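PDB 3C3K: alanine racemase from Actinobacillus succinogenes, which has the two-lobed fold of periplasmic binding proteins and LacI-type regulators, and probably binds a small ligand in the cleft between its lobes. Local coordinates for residues B[16-21]-B[43-48]; B[217-222]-B[233-238]. All blocks are in the same frame, centred on the assembly; numbering follows the deposited sequence.

Contact 1. Residues B[16-21]-B[43-48]; sequences SNIANP and LCNTES
Ile18 meets the carboxamide of Asn45 with the inner part of its side chain and Leu43 with its tip. Ile18 CB lies 3.4 Å from Asn45 OD1. At the branch, Ile18 CG2 is 3.8 Å from Asn45 CG and 4.0 Å from Asn45 ND2. At the tip, Ile18 CD1 comes within 4.4 Å of Leu43 CD1, and each of these two residues also packs against the other's counterpart in the second subunit. Alongside, the backbone Ile18 N donates to Asn45 OD1 at 2.8 Å. The bond is bent, 139° at the hydrogen, and the donor sits 41° above the carbonyl plane. Asn45 CG is anti to the backbone N (chi1 -173°), which places the carboxamide against Ile18. Asn45 ND2 donates to Glu31 OE2 of the second subunit, so the two ends of one carboxamide bond to the loop backbone and to the second subunit. The setting is a beta-alpha-beta crossover: strand 9-15 passes through 16-21 into helix 21-35 and returns as the parallel strand 39-45, the outermost of its sheet within this chain, where Leu43 also makes backbone hydrogen bonds to the second subunit. The loop has its own stiffening, since Asn17 OD1 accepts Ala19 N at 2.8 Å in an Asx turn inside the type I turn Asn17 to Asn20. At the start of the loop, Ser16 O receives a CA-H...O contact from Glu47 CA at 3.1 Å, while the carboxylate of Glu47 pairs with Arg52.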
loop_
_atom_site.group_PDB
_atom_site.type_symbol
_atom_site.label_atom_id
_atom_site.label_comp_id
_atom_site.label_asym_id
_atom_site.label_seq_id
_atom_site.Cartn_x
_atom_site.Cartn_y
_atom_site.Cartn_z
ATOM N N SER B 16 1.618 -3.092 11.317
ATOM C CA SER B 16 2.426 -4.280 11.079
ATOM C C SER B 16 3.220 -4.220 9.765
ATOM O O SER B 16 4.332 -4.686 9.698
ATOM C CB SER B 16 1.537 -5.527 11.134
ATOM O OG SER B 16 0.485 -5.336 10.235
ATOM N N ASN B 17 2.675 -3.639 8.716
ATOM C CA ASN B 17 3.481 -3.428 7.483
ATOM C C ASN B 17 2.802 -2.397 6.611
ATOM O O ASN B 17 1.729 -2.598 6.059
ATOM C CB ASN B 17 3.667 -4.772 6.702
ATOM C CG ASN B 17 4.536 -4.635 5.461
ATOM O OD1 ASN B 17 4.748 -3.544 4.946
ATOM N ND2 ASN B 17 5.024 -5.779 4.953
ATOM N N ILE B 18 3.446 -1.279 6.484
ATOM C CA ILE B 18 2.871 -0.157 5.815
ATOM C C ILE B 18 2.672 -0.442 4.299
ATOM O O ILE B 18 1.829 0.198 3.652
ATOM C CB ILE B 18 3.730 1.104 6.134
ATOM C CG1 ILE B 18 2.807 2.310 6.276
ATOM C CG2 ILE B 18 5.026 1.205 5.225
ATOM C CD1 ILE B 18 3.543 3.606 6.346
ATOM N N ALA B 19 3.405 -1.407 3.756
ATOM C CA ALA B 19 3.202 -1.858 2.386
ATOM C C ALA B 19 2.100 -2.879 2.175
ATOM O O ALA B 19 1.733 -3.138 1.031
ATOM C CB ALA B 19 4.479 -2.341 1.700
ATOM N N ASN B 20 1.536 -3.398 3.259
ATOM C CA ASN B 20 0.394 -4.314 3.187
ATOM C C ASN B 20 -0.894 -3.528 2.965
ATOM O O ASN B 20 -1.266 -2.723 3.780
ATOM C CB ASN B 20 0.323 -5.095 4.477
ATOM C CG ASN B 20 -0.736 -6.164 4.452
ATOM O OD1 ASN B 20 -1.435 -6.342 3.460
ATOM N ND2 ASN B 20 -0.844 -6.912 5.562
ATOM N N PRO B 21 -1.566 -3.709 1.815
ATOM C CA PRO B 21 -2.777 -2.912 1.575
ATOM C C PRO B 21 -3.869 -3.116 2.665
ATOM O O PRO B 21 -4.791 -2.317 2.760
ATOM C CB PRO B 21 -3.263 -3.434 0.206
ATOM C CG PRO B 21 -2.492 -4.834 0.086
ATOM C CD PRO B 21 -1.243 -4.607 0.700
ATOM N N LEU B 43 1.633 7.466 12.634
ATOM C CA LEU B 43 1.908 6.049 12.363
ATOM C C LEU B 43 3.328 5.649 12.718
ATOM O O LEU B 43 4.243 6.440 12.638
ATOM C CB LEU B 43 1.726 5.731 10.863
ATOM C CG LEU B 43 0.399 6.080 10.242
ATOM C CD1 LEU B 43 0.557 5.779 8.769
ATOM C CD2 LEU B 43 -0.768 5.245 10.868
ATOM N N CYS B 44 3.530 4.395 13.050
ATOM C CA CYS B 44 4.893 3.870 13.135
ATOM C C CYS B 44 4.857 2.525 12.461
ATOM O O CYS B 44 3.955 1.707 12.744
ATOM C CB CYS B 44 5.330 3.682 14.561
ATOM S SG CYS B 44 7.074 3.091 14.604
ATOM N N ASN B 45 5.781 2.317 11.536
ATOM C CA ASN B 45 5.842 1.071 10.802
ATOM C C ASN B 45 6.708 0.153 11.608
ATOM O O ASN B 45 7.912 -0.003 11.342
ATOM C CB ASN B 45 6.437 1.261 9.389
ATOM C CG ASN B 45 6.347 0.005 8.585
ATOM O OD1 ASN B 45 5.278 -0.640 8.567
ATOM N ND2 ASN B 45 7.475 -0.402 7.960
ATOM N N THR B 46 6.086 -0.461 12.610
ATOM C CA THR B 46 6.844 -1.184 13.671
ATOM C C THR B 46 7.223 -2.566 13.180
ATOM O O THR B 46 8.290 -3.107 13.504
ATOM C CB THR B 46 6.023 -1.253 15.026
ATOM O OG1 THR B 46 4.662 -1.586 14.746
ATOM C CG2 THR B 46 5.999 0.071 15.713
ATOM N N GLU B 47 6.331 -3.172 12.403
ATOM C CA GLU B 47 6.565 -4.555 11.899
ATOM C C GLU B 47 6.958 -5.558 12.964
ATOM O O GLU B 47 7.894 -6.397 12.750
ATOM C CB GLU B 47 7.660 -4.550 10.844
ATOM C CG GLU B 47 7.404 -3.553 9.746
ATOM C CD GLU B 47 8.386 -3.696 8.588
ATOM O OE1 GLU B 47 9.407 -2.988 8.515
ATOM O OE2 GLU B 47 8.118 -4.525 7.723
ATOM N N SER B 48 6.311 -5.444 14.125
ATOM C CA SER B 48 6.587 -6.292 15.254
ATOM C C SER B 48 8.053 -6.420 15.604
ATOM O O SER B 48 8.546 -7.490 15.996
ATOM C CB SER B 48 5.948 -7.660 15.037
ATOM O OG SER B 48 4.568 -7.468 14.726
#

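Contact 2. Residues B[217-222]-B[233-238]. With GOL (glycerol), chain E.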
loop_
_atom_site.group_PDB
_atom_site.type_symbol
_atom_site.label_atom_id
_atom_site.label_comp_id
_atom_site.label_asym_id
_atom_site.label_seq_id
_atom_site.Cartn_x
_atom_site.Cartn_y
_atom_site.Cartn_z
ATOM N N VAL B 217 -7.073 -19.272 -3.791
ATOM C CA VAL B 217 -7.852 -18.479 -2.853
ATOM C C VAL B 217 -6.876 -17.591 -2.081
ATOM O O VAL B 217 -5.765 -18.019 -1.700
ATOM C CB VAL B 217 -8.712 -19.366 -1.883
ATOM C CG1 VAL B 217 -9.422 -18.510 -0.770
ATOM C CG2 VAL B 217 -9.702 -20.193 -2.687
ATOM N N GLY B 218 -7.252 -16.330 -1.926
ATOM C CA GLY B 218 -6.447 -15.394 -1.117
ATOM C C GLY B 218 -7.037 -15.015 0.243
ATOM O O GLY B 218 -7.786 -15.773 0.856
ATOM N N PHE B 219 -6.647 -13.856 0.766
ATOM C CA PHE B 219 -7.132 -13.417 2.080
ATOM C C PHE B 219 -7.088 -11.896 2.192
ATOM O O PHE B 219 -6.102 -11.279 1.820
ATOM C CB PHE B 219 -6.345 -14.093 3.194
ATOM C CG PHE B 219 -7.160 -14.435 4.420
ATOM C CD1 PHE B 219 -7.574 -13.435 5.288
ATOM C CD2 PHE B 219 -7.488 -15.745 4.712
ATOM C CE1 PHE B 219 -8.334 -13.732 6.435
ATOM C CE2 PHE B 219 -8.265 -16.077 5.878
ATOM C CZ PHE B 219 -8.682 -15.026 6.746
ATOM N N ASP B 220 -8.202 -11.310 2.603
ATOM C CA ASP B 220 -8.322 -9.884 2.989
ATOM C C ASP B 220 -9.316 -9.093 2.166
ATOM O O ASP B 220 -9.970 -8.215 2.675
ATOM C CB ASP B 220 -6.992 -9.131 3.003
ATOM C CG ASP B 220 -6.104 -9.500 4.196
ATOM O OD1 ASP B 220 -6.515 -10.213 5.108
ATOM O OD2 ASP B 220 -4.980 -9.042 4.215
ATOM N N GLY B 221 -9.359 -9.353 0.869
ATOM C CA GLY B 221 -10.340 -8.688 0.001
ATOM C C GLY B 221 -9.861 -7.290 -0.331
ATOM O O GLY B 221 -10.630 -6.372 -0.256
ATOM N N VAL B 222 -8.559 -7.122 -0.633
ATOM C CA VAL B 222 -7.982 -5.818 -1.039
ATOM C C VAL B 222 -8.108 -5.651 -2.568
ATOM O O VAL B 222 -8.545 -6.586 -3.237
ATOM C CB VAL B 222 -6.556 -5.604 -0.496
ATOM C CG1 VAL B 222 -6.593 -5.427 1.017
ATOM C CG2 VAL B 222 -5.594 -6.836 -0.873
ATOM N N THR B 233 -10.850 -15.246 -5.785
ATOM C CA THR B 233 -11.568 -15.665 -4.614
ATOM C C THR B 233 -10.765 -15.368 -3.362
ATOM O O THR B 233 -9.548 -15.573 -3.285
ATOM C CB THR B 233 -11.908 -17.127 -4.672
ATOM O OG1 THR B 233 -12.710 -17.355 -5.821
ATOM C CG2 THR B 233 -12.681 -17.619 -3.387
ATOM N N THR B 234 -11.445 -14.880 -2.361
ATOM C CA THR B 234 -10.742 -14.421 -1.188
ATOM C C THR B 234 -11.643 -14.435 0.020
ATOM O O THR B 234 -12.881 -14.601 -0.086
ATOM C CB THR B 234 -10.161 -13.010 -1.446
ATOM O OG1 THR B 234 -9.314 -12.627 -0.354
ATOM C CG2 THR B 234 -11.292 -11.945 -1.682
ATOM N N VAL B 235 -11.008 -14.298 1.181
ATOM C CA VAL B 235 -11.733 -13.994 2.404
ATOM C C VAL B 235 -11.749 -12.479 2.634
ATOM O O VAL B 235 -10.728 -11.902 2.987
ATOM C CB VAL B 235 -11.148 -14.739 3.639
ATOM C CG1 VAL B 235 -11.944 -14.442 4.848
ATOM C CG2 VAL B 235 -11.112 -16.217 3.395
ATOM N N GLN B 236 -12.912 -11.865 2.424
ATOM C CA GLN B 236 -13.092 -10.412 2.594
ATOM C C GLN B 236 -13.219 -10.040 4.051
ATOM O O GLN B 236 -14.092 -10.591 4.756
ATOM C CB GLN B 236 -14.371 -9.980 1.895
ATOM C CG GLN B 236 -14.690 -8.512 2.041
ATOM C CD GLN B 236 -13.839 -7.731 1.125
ATOM O OE1 GLN B 236 -13.873 -7.964 -0.083
ATOM N NE2 GLN B 236 -13.026 -6.810 1.674
ATOM N N GLN B 237 -12.274 -9.228 4.547
ATOM C CA GLN B 237 -12.381 -8.624 5.909
ATOM C C GLN B 237 -13.057 -7.244 5.842
ATOM O O GLN B 237 -12.877 -6.514 4.861
ATOM C CB GLN B 237 -11.019 -8.397 6.509
ATOM C CG GLN B 237 -10.248 -9.700 6.725
ATOM C CD GLN B 237 -9.262 -9.555 7.833
ATOM O OE1 GLN B 237 -9.609 -9.036 8.901
ATOM N NE2 GLN B 237 -8.009 -10.040 7.618
ATOM N N PRO B 238 -13.794 -6.886 6.883
ATOM C CA PRO B 238 -14.322 -5.527 6.872
ATOM C C PRO B 238 -13.249 -4.528 7.360
ATOM O O PRO B 238 -13.360 -3.983 8.490
ATOM C CB PRO B 238 -15.510 -5.612 7.860
ATOM C CG PRO B 238 -15.115 -6.663 8.824
ATOM C CD PRO B 238 -14.267 -7.670 8.056
HETATM C C1 GOL E . -4.440 -9.612 9.128
HETATM O O1 GOL E . -5.768 -9.983 9.441
HETATM C C2 GOL E . -4.348 -9.536 7.603
HETATM O O2 GOL E . -4.809 -10.771 7.087
HETATM C C3 GOL E . -2.946 -9.144 7.125
HETATM O O3 GOL E . -2.907 -9.167 5.703
#
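The Phe219 ring lies flat over Val235, whose CB is 3.8 Å from the ring centroid and only 6° off the ring normal, a CH-pi contact supported by both Val235 methyls. Gln237 approaches the same ring at its edge: NE2 is 3.9 Å from Phe219 CE1, with amide and ring planes 88° apart. That NE2 also donates to Asp220 OD1 at 2.9 Å, from above a carboxylate turned 63° from the amide. The two side chains run alongside each other, and glycerol, probably from the crystallisation liquor, bridges their tips in a site consistent with the interlobe cleft of this fold: Gln237 NE2 donates to its O1, while its O2 and O3 donate to Asp220 OD1 and OD2, the latter at 2.6 Å. In the backbone, Asp220 N to Val235 O (2.6 Å) and Gln237 N to Asp220 O form the beta bridge of Asp220 with Gln236. The Gln236 chain, bent at chi2, folds NE2 back to Gly221 O at 3.1 Å and to the backbone Gln237 O. Gly218 N donates almost straight to Thr233 O at 2.8 Å. Val217 closes the parallel strand 215-217, strand 234-236 pairs antiparallel with 270-272, helix 108-121 packs on Val235, and Phe22 of helix 21-35 packs on Asp220 and Gln237.

Contacts 1 and 2 lie in different lobes, their centres about 19 Å apart, and follow one another along the chain. Contact 1 belongs to the six-stranded sheet, on its outermost strand within the chain, at the dimer interface; in contact 2 the loop that follows strand 215-217, outermost in the four-stranded sheet, meets strand 234-236 of a separate antiparallel pair, untouched by the other subunit. They meet directly where Pro21 CG packs on Val222 CG2 at 3.8 Å. The glycerol makes a second bridge: held by Asp220 and Gln237 of contact 2 and by Arg142, it also bonds to Asn20 of contact 1, with Asn20 ND2 3.1 Å from glycerol O3.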